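Local coordinates for protein GH18 chiitnase (Pseudoalteromonas aurantia, PDB 6K7Z) that probably cleaves the beta-1,4 links inside chitin chains, as an endochitinase of glycoside hydrolase family 18 built on a TIM-barrel scaffold, at residues L21-V26 and I257-F262; G111-Y116 and W183-F188; S136-L141 and G178-W183. All coordinates share one frame; numbering follows the deposited sequence.

The three contacts lie on one barrel of strands and its outer layer of helices. Contact 2 is in its core, about 2 Å from the centre of the chain, and carries the central part of the family 18 DxxDxDxE motif, whose glutamate, Glu117, follows directly. The centres of contacts 1 and 3 are each about 12 Å from that of contact 2 and about 22 Å from each other, on opposite sides of the chain's centre. Met258 CE of contact 1 packs 3.8 Å from Asn185 CB, and Val25 CG2 lies 3.7 Å from Trp183 CZ2, a residue that contacts 2 and 3 share. On the outward side, Ile114 CD1 meets Leu141 CD2 of contact 3 at 3.9 Å.

Contact 1 of 3, residues L21-V26 and I257-F262; sequences LPYDVV and IMNWQF
Tyr23 and Asn259 supply the polar part of this contact. Asn259 ND2 donates to Tyr23 OH at 2.9 Å with an N-H...O angle of 155°, and the hydroxyl oxygen lies close to the amide plane, as suits a firm bond. The amide nitrogen comes in at the edge of the tyrosine ring, while the two flat groups are turned 68° from each other. Asn259 can reach that far because its CG sits between the backbone N and the carbonyl carbon. The other end of its amide is held too, since OD1 is hydrogen-bonded to Thr6 OG1; with both ends bound, the buried group is fixed in its flip.

The apolar part centres on Phe262. Tyr23 CE2 comes 3.7 Å from Phe262 CD1 and approaches the phenylalanine at its edge. The ring centroids are 5.9 Å apart and the planes are inclined at 61°, an oblique pair that is neither a stack nor edge-to-face. Leu21 adds a methyl, its CD1 lying 4.0 Å from Phe262 CE1. Replacing Tyr23 with an alanine would probably leave Asn259 ND2 without this acceptor and open a gap beside the Phe262 ring.

Phe262 follows Trp260 and a cis peptide bond before Gln261, an arrangement known from family 18 chitinases, where the tryptophan ending the last barrel strand commonly floors the substrate cleft. The contact itself lies on the outer side of the barrel wall. Strand 3-8 runs between strands 25-33 and 256-260, and both Tyr23 and Phe262 touch its Thr6; helix 269-277 packs against the same group, through Lys272 on Leu21, Ile271 on Tyr23 and Trp270 on Asn259.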
# COMPACT_ATOMS: atom_id res chain seq x y z
N LEU A 21 -13.82 -0.75 13.77
CA LEU A 21 -13.67 -1.99 13.03
C LEU A 21 -12.29 -2.57 13.27
O LEU A 21 -11.38 -1.87 13.74
CB LEU A 21 -13.91 -1.74 11.54
CG LEU A 21 -15.40 -1.48 11.31
CD1 LEU A 21 -15.61 -0.90 9.91
CD2 LEU A 21 -16.19 -2.77 11.49
N PRO A 22 -12.10 -3.84 13.01
CA PRO A 22 -10.81 -4.49 13.35
C PRO A 22 -9.74 -4.25 12.29
O PRO A 22 -9.17 -5.20 11.71
CB PRO A 22 -11.21 -5.96 13.47
CG PRO A 22 -12.34 -6.12 12.52
CD PRO A 22 -13.10 -4.82 12.55
N TYR A 23 -9.46 -2.98 12.02
CA TYR A 23 -8.33 -2.58 11.18
C TYR A 23 -7.15 -2.18 12.05
O TYR A 23 -7.32 -1.58 13.11
CB TYR A 23 -8.68 -1.39 10.27
CG TYR A 23 -9.53 -1.78 9.08
CD1 TYR A 23 -9.00 -2.58 8.07
CD2 TYR A 23 -10.84 -1.34 8.98
CE1 TYR A 23 -9.78 -2.95 6.99
CE2 TYR A 23 -11.62 -1.70 7.89
CZ TYR A 23 -11.09 -2.50 6.90
OH TYR A 23 -11.87 -2.85 5.83
N ASP A 24 -5.95 -2.51 11.59
CA ASP A 24 -4.75 -2.01 12.23
C ASP A 24 -4.20 -0.77 11.56
O ASP A 24 -3.64 0.10 12.24
CB ASP A 24 -3.67 -3.09 12.26
CG ASP A 24 -4.10 -4.30 13.05
OD1 ASP A 24 -4.48 -4.12 14.23
OD2 ASP A 24 -4.06 -5.41 12.50
N VAL A 25 -4.36 -0.66 10.24
CA VAL A 25 -3.76 0.42 9.46
C VAL A 25 -4.77 0.90 8.43
O VAL A 25 -5.40 0.09 7.75
CB VAL A 25 -2.48 -0.05 8.74
CG1 VAL A 25 -1.84 1.11 7.98
CG2 VAL A 25 -1.49 -0.67 9.71
N VAL A 26 -4.89 2.21 8.30
CA VAL A 26 -5.70 2.82 7.25
C VAL A 26 -4.79 3.68 6.40
O VAL A 26 -4.10 4.57 6.93
CB VAL A 26 -6.86 3.64 7.83
CG1 VAL A 26 -7.52 4.45 6.73
CG2 VAL A 26 -7.86 2.72 8.52
N ILE A 257 -3.78 -9.09 5.76
CA ILE A 257 -4.69 -8.92 4.64
C ILE A 257 -4.95 -7.44 4.44
O ILE A 257 -5.30 -6.74 5.39
CB ILE A 257 -6.02 -9.65 4.87
CG1 ILE A 257 -5.81 -11.17 4.90
CG2 ILE A 257 -7.04 -9.25 3.78
CD1 ILE A 257 -5.41 -11.75 3.54
N MET A 258 -4.79 -6.98 3.20
CA MET A 258 -5.10 -5.62 2.79
C MET A 258 -6.33 -5.65 1.88
O MET A 258 -6.60 -6.67 1.24
CB MET A 258 -3.90 -4.99 2.06
CG MET A 258 -4.17 -3.60 1.45
SD MET A 258 -4.80 -3.71 -0.25
CE MET A 258 -3.30 -3.98 -1.19
N ASN A 259 -7.09 -4.56 1.85
CA ASN A 259 -8.17 -4.51 0.87
C ASN A 259 -8.22 -3.16 0.17
O ASN A 259 -7.80 -2.12 0.70
CB ASN A 259 -9.56 -4.84 1.49
CG ASN A 259 -10.10 -3.73 2.38
OD1 ASN A 259 -10.33 -2.60 1.94
ND2 ASN A 259 -10.37 -4.08 3.63
N TRP A 260 -8.72 -3.22 -1.06
CA TRP A 260 -9.16 -2.04 -1.79
C TRP A 260 -10.65 -2.25 -1.98
O TRP A 260 -11.04 -3.22 -2.62
CB TRP A 260 -8.44 -1.92 -3.15
CG TRP A 260 -8.86 -0.69 -3.90
CD1 TRP A 260 -9.93 -0.58 -4.76
CD2 TRP A 260 -8.27 0.60 -3.82
NE1 TRP A 260 -10.02 0.71 -5.23
CE2 TRP A 260 -9.01 1.46 -4.67
CE3 TRP A 260 -7.17 1.13 -3.13
CZ2 TRP A 260 -8.69 2.81 -4.84
CZ3 TRP A 260 -6.85 2.46 -3.30
CH2 TRP A 260 -7.61 3.29 -4.15
N GLN A 261 -11.50 -1.41 -1.40
CA GLN A 261 -11.16 -0.30 -0.52
C GLN A 261 -12.24 -0.19 0.55
O GLN A 261 -13.31 -0.81 0.44
CB GLN A 261 -11.04 1.01 -1.30
CG GLN A 261 -12.33 1.42 -2.04
CD GLN A 261 -12.25 2.84 -2.59
OE1 GLN A 261 -11.95 3.79 -1.86
NE2 GLN A 261 -12.50 2.98 -3.90
N PHE A 262 -11.97 0.64 1.57
CA PHE A 262 -12.81 0.70 2.77
C PHE A 262 -14.28 0.92 2.45
O PHE A 262 -15.16 0.21 2.97
CB PHE A 262 -12.28 1.82 3.68
CG PHE A 262 -13.10 2.01 4.91
CD1 PHE A 262 -12.98 1.12 5.97
CD2 PHE A 262 -14.00 3.06 5.01
CE1 PHE A 262 -13.75 1.28 7.11
CE2 PHE A 262 -14.76 3.24 6.15
CZ PHE A 262 -14.64 2.36 7.20

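Contact 2 of 3, residues G111-Y116 and W183-F188; sequences GVDIDY and WLNVQF
Asp113 and Asn185 meet obliquely inside the barrel, the carboxylate and amide planes 49° apart. Asn185 ND2 lies 2.9 Å from Asp113 OD1, but the bond is bent and weak. Asp113 has CG anti to its backbone nitrogen (chi1 177°), which sends the carboxylate inward, where its firmer partners wait: Ser153 on OD1, and Tyr7 and Ser75 on OD2. This buried carboxylate is thus gripped at both oxygens.

The strands 111-115 and 183-187 do not pair directly. Strand 151-154 lies between them in the parallel barrel, and the nearest CA atoms, those of Asp115 and Asn185, are 8.6 Å apart. Residues of the first strand belong to the DxxDxDxE motif of GH18 enzymes, whose closing glutamate, here Glu117, probably serves as the general acid as in its relatives.

Toward that end the second pair comes together at nearly a right angle. Gln187, extended beyond CG, brings NE2 to 3.2 Å from Asp115 OD1 with amide and carboxylate planes 74° apart. The same NE2 is hydrogen-bonded to Ala155 O and to Glu117 OE2, placing Gln187 in the immediate surroundings of the motif's glutamate.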
# COMPACT_ATOMS: atom_id res chain seq x y z
N GLY A 111 2.91 7.74 9.06
CA GLY A 111 3.86 7.34 8.05
C GLY A 111 3.27 7.39 6.66
O GLY A 111 2.28 8.07 6.41
N VAL A 112 3.92 6.66 5.75
CA VAL A 112 3.65 6.76 4.32
C VAL A 112 3.52 5.36 3.74
O VAL A 112 4.29 4.46 4.07
CB VAL A 112 4.77 7.51 3.56
CG1 VAL A 112 4.43 7.61 2.07
CG2 VAL A 112 4.97 8.88 4.12
N ASP A 113 2.56 5.21 2.84
CA ASP A 113 2.45 4.05 1.97
C ASP A 113 2.85 4.50 0.57
O ASP A 113 2.32 5.48 0.05
CB ASP A 113 1.02 3.52 1.97
CG ASP A 113 0.81 2.35 1.02
OD1 ASP A 113 1.39 1.26 1.25
OD2 ASP A 113 0.03 2.51 0.05
N ILE A 114 3.81 3.81 -0.03
CA ILE A 114 4.33 4.17 -1.34
C ILE A 114 3.62 3.26 -2.34
O ILE A 114 4.00 2.11 -2.53
CB ILE A 114 5.85 4.05 -1.43
CG1 ILE A 114 6.48 5.09 -0.49
CG2 ILE A 114 6.33 4.23 -2.86
CD1 ILE A 114 7.94 4.83 -0.22
N ASP A 115 2.55 3.78 -2.94
CA ASP A 115 1.75 2.99 -3.88
C ASP A 115 2.26 3.28 -5.29
O ASP A 115 1.67 4.04 -6.06
CB ASP A 115 0.27 3.32 -3.71
CG ASP A 115 -0.63 2.43 -4.56
OD1 ASP A 115 -0.12 1.57 -5.30
OD2 ASP A 115 -1.87 2.59 -4.47
N TYR A 116 3.37 2.63 -5.62
CA TYR A 116 4.11 2.87 -6.86
C TYR A 116 3.71 1.83 -7.90
O TYR A 116 3.87 0.63 -7.67
CB TYR A 116 5.60 2.82 -6.57
CG TYR A 116 6.51 2.99 -7.76
CD1 TYR A 116 6.93 4.24 -8.15
CD2 TYR A 116 6.98 1.88 -8.47
CE1 TYR A 116 7.79 4.40 -9.23
CE2 TYR A 116 7.84 2.03 -9.55
CZ TYR A 116 8.24 3.30 -9.92
OH TYR A 116 9.11 3.48 -10.99
N TRP A 183 6.36 -3.16 5.64
CA TRP A 183 5.70 -4.28 4.96
C TRP A 183 5.34 -3.87 3.54
O TRP A 183 5.40 -2.70 3.17
CB TRP A 183 4.45 -4.75 5.71
CG TRP A 183 3.41 -3.69 5.91
CD1 TRP A 183 2.48 -3.27 4.99
CD2 TRP A 183 3.17 -2.94 7.10
NE1 TRP A 183 1.69 -2.29 5.54
CE2 TRP A 183 2.10 -2.06 6.83
CE3 TRP A 183 3.76 -2.91 8.36
CZ2 TRP A 183 1.60 -1.18 7.79
CZ3 TRP A 183 3.27 -2.03 9.31
CH2 TRP A 183 2.21 -1.17 9.02
N LEU A 184 4.96 -4.88 2.76
CA LEU A 184 4.51 -4.71 1.38
C LEU A 184 3.03 -5.05 1.31
O LEU A 184 2.62 -6.13 1.75
CB LEU A 184 5.27 -5.65 0.44
CG LEU A 184 6.79 -5.57 0.41
CD1 LEU A 184 7.33 -6.61 -0.58
CD2 LEU A 184 7.24 -4.15 0.03
N ASN A 185 2.23 -4.14 0.75
CA ASN A 185 0.82 -4.42 0.48
C ASN A 185 0.74 -4.98 -0.94
O ASN A 185 0.61 -4.23 -1.90
CB ASN A 185 -0.02 -3.15 0.61
CG ASN A 185 -0.01 -2.57 2.02
OD1 ASN A 185 -0.23 -3.29 3.00
ND2 ASN A 185 0.23 -1.26 2.12
N VAL A 186 0.85 -6.31 -1.07
CA VAL A 186 0.88 -6.92 -2.40
C VAL A 186 -0.53 -6.92 -2.99
O VAL A 186 -1.48 -7.43 -2.39
CB VAL A 186 1.44 -8.35 -2.35
CG1 VAL A 186 1.54 -8.92 -3.76
CG2 VAL A 186 2.81 -8.37 -1.65
N GLN A 187 -0.67 -6.36 -4.20
CA GLN A 187 -1.98 -6.24 -4.85
C GLN A 187 -2.24 -7.50 -5.67
O GLN A 187 -1.91 -7.58 -6.85
CB GLN A 187 -2.04 -5.00 -5.73
CG GLN A 187 -1.58 -3.72 -5.06
CD GLN A 187 -1.81 -2.50 -5.94
OE1 GLN A 187 -2.71 -2.50 -6.79
NE2 GLN A 187 -1.01 -1.45 -5.74
N PHE A 188 -2.89 -8.49 -5.04
CA PHE A 188 -3.23 -9.69 -5.78
C PHE A 188 -4.50 -9.48 -6.58
O PHE A 188 -5.46 -10.25 -6.46
CB PHE A 188 -3.35 -10.89 -4.83
CG PHE A 188 -2.03 -11.38 -4.29
CD1 PHE A 188 -1.12 -12.02 -5.12
CD2 PHE A 188 -1.68 -11.17 -2.95
CE1 PHE A 188 0.09 -12.47 -4.64
CE2 PHE A 188 -0.46 -11.62 -2.46
CZ PHE A 188 0.43 -12.27 -3.31

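Contact 3 of 3, residues S136-L141 and G178-W183; sequences SLTQEL and GQEIDW
Gln139 O accepts a hydrogen bond of 2.7 Å from a water that also gives a weak one, 3.3 Å long, to Glu180 OE1. The water thereby spans the gap between a carbonyl of helix 130-144 and the carboxylate of the short 3-10 turn at 178-180. The same OE1 rests against the helix itself, 3.5 Å from Gln139 CA and 3.7 Å from Gln139 CG, so the carboxylate meets carbon here, and its plane is turned 35° from the Gln139 amide. Glu180 reaches the helix because its chain runs extended beyond CG, which stands beside the backbone nitrogen (chi1 -62°).

Deeper in, the touching groups are aliphatic. Thr138 points its methyl across the contact: CG2 lies 3.9 Å from Ile181 CG1 and 4.1 Å from Glu180 CB. Its hydroxyl is engaged elsewhere, OG1 being hydrogen-bonded to Leu134 O and to His154 NE2.

In the fold, this contact joins the helix following strand 111-115 to the turn that leads from helix 169-177 into strand 183-187, at the barrel end where that strand begins. Val177 touches both Thr138 and Gln139, and Arg142 ties the same two regions together through a hydrogen bond to Glu180 O and a salt bridge to Asp182.

The two segments share no direct hydrogen bond: the contact is made by van der Waals packing of Thr138, Ile181 and the aliphatic part of Glu180, and by a water that lets the Glu180 carboxylate reach the helix carbonyl of Gln139, with only a weak bond on the carboxylate side.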
# COMPACT_ATOMS: atom_id res chain seq x y z
N SER A 136 16.33 4.78 -3.24
CA SER A 136 16.73 6.09 -2.71
C SER A 136 15.60 6.76 -1.95
O SER A 136 15.81 7.33 -0.87
CB SER A 136 17.22 6.99 -3.85
OG SER A 136 17.50 8.29 -3.34
N LEU A 137 14.38 6.74 -2.50
CA LEU A 137 13.26 7.34 -1.80
C LEU A 137 13.04 6.68 -0.44
O LEU A 137 12.83 7.37 0.57
CB LEU A 137 11.98 7.24 -2.64
CG LEU A 137 10.74 7.81 -1.96
CD1 LEU A 137 10.90 9.29 -1.66
CD2 LEU A 137 9.47 7.54 -2.79
N THR A 138 13.13 5.35 -0.37
CA THR A 138 12.95 4.68 0.91
C THR A 138 14.01 5.12 1.91
O THR A 138 13.69 5.44 3.06
CB THR A 138 12.95 3.16 0.74
OG1 THR A 138 11.82 2.77 -0.05
CG2 THR A 138 12.88 2.47 2.09
N GLN A 139 15.27 5.19 1.48
CA GLN A 139 16.35 5.57 2.39
C GLN A 139 16.14 6.99 2.91
O GLN A 139 16.28 7.25 4.11
CB GLN A 139 17.69 5.44 1.69
CG GLN A 139 18.17 4.00 1.51
CD GLN A 139 19.40 3.89 0.62
OE1 GLN A 139 19.67 4.77 -0.19
NE2 GLN A 139 20.14 2.80 0.78
N GLU A 140 15.82 7.92 2.02
CA GLU A 140 15.67 9.31 2.42
C GLU A 140 14.45 9.50 3.31
O GLU A 140 14.47 10.31 4.24
CB GLU A 140 15.58 10.20 1.19
CG GLU A 140 16.80 10.14 0.30
CD GLU A 140 17.98 10.86 0.90
OE1 GLU A 140 17.82 11.49 1.98
OE2 GLU A 140 19.06 10.83 0.28
N LEU A 141 13.39 8.76 3.02
CA LEU A 141 12.19 8.85 3.85
C LEU A 141 12.44 8.28 5.24
O LEU A 141 12.03 8.87 6.24
CB LEU A 141 11.04 8.13 3.14
CG LEU A 141 9.58 8.53 3.29
CD1 LEU A 141 9.39 10.02 3.22
CD2 LEU A 141 8.79 7.84 2.18
N GLY A 178 15.09 -3.57 1.98
CA GLY A 178 13.99 -4.27 2.63
C GLY A 178 13.98 -4.12 4.14
O GLY A 178 12.91 -4.07 4.76
N GLN A 179 15.17 -4.02 4.75
CA GLN A 179 15.25 -3.86 6.19
C GLN A 179 14.65 -2.54 6.67
O GLN A 179 14.34 -2.41 7.86
CB GLN A 179 16.71 -3.99 6.64
CG GLN A 179 17.61 -2.83 6.22
CD GLN A 179 18.04 -2.87 4.75
OE1 GLN A 179 17.75 -3.82 4.01
NE2 GLN A 179 18.74 -1.82 4.31
N GLU A 180 14.47 -1.57 5.78
CA GLU A 180 13.92 -0.28 6.14
C GLU A 180 12.43 -0.15 5.84
O GLU A 180 11.84 0.90 6.13
CB GLU A 180 14.69 0.83 5.41
CG GLU A 180 16.16 0.86 5.81
CD GLU A 180 16.93 1.97 5.14
OE1 GLU A 180 16.30 2.87 4.55
OE2 GLU A 180 18.17 1.94 5.21
N ILE A 181 11.82 -1.17 5.25
CA ILE A 181 10.41 -1.16 4.88
C ILE A 181 9.65 -1.97 5.91
O ILE A 181 10.07 -3.09 6.26
CB ILE A 181 10.21 -1.74 3.47
CG1 ILE A 181 10.89 -0.84 2.43
CG2 ILE A 181 8.72 -1.99 3.17
CD1 ILE A 181 10.91 -1.44 1.03
N ASP A 182 8.52 -1.45 6.39
CA ASP A 182 7.77 -2.20 7.39
C ASP A 182 7.01 -3.36 6.78
O ASP A 182 7.02 -4.47 7.34
CB ASP A 182 6.84 -1.26 8.14
CG ASP A 182 7.60 -0.28 9.02
OD1 ASP A 182 8.00 -0.66 10.13
OD2 ASP A 182 7.81 0.86 8.59
N TRP A 183 6.36 -3.16 5.64
CA TRP A 183 5.70 -4.28 4.96
C TRP A 183 5.34 -3.87 3.54
O TRP A 183 5.40 -2.70 3.17
CB TRP A 183 4.45 -4.75 5.71
CG TRP A 183 3.41 -3.69 5.91
CD1 TRP A 183 2.48 -3.27 4.99
CD2 TRP A 183 3.17 -2.94 7.10
NE1 TRP A 183 1.69 -2.29 5.54
CE2 TRP A 183 2.10 -2.06 6.83
CE3 TRP A 183 3.76 -2.91 8.36
CZ2 TRP A 183 1.60 -1.18 7.79
CZ3 TRP A 183 3.27 -2.03 9.31
CH2 TRP A 183 2.21 -1.17 9.02
O HOH W 1 17.80 5.64 5.57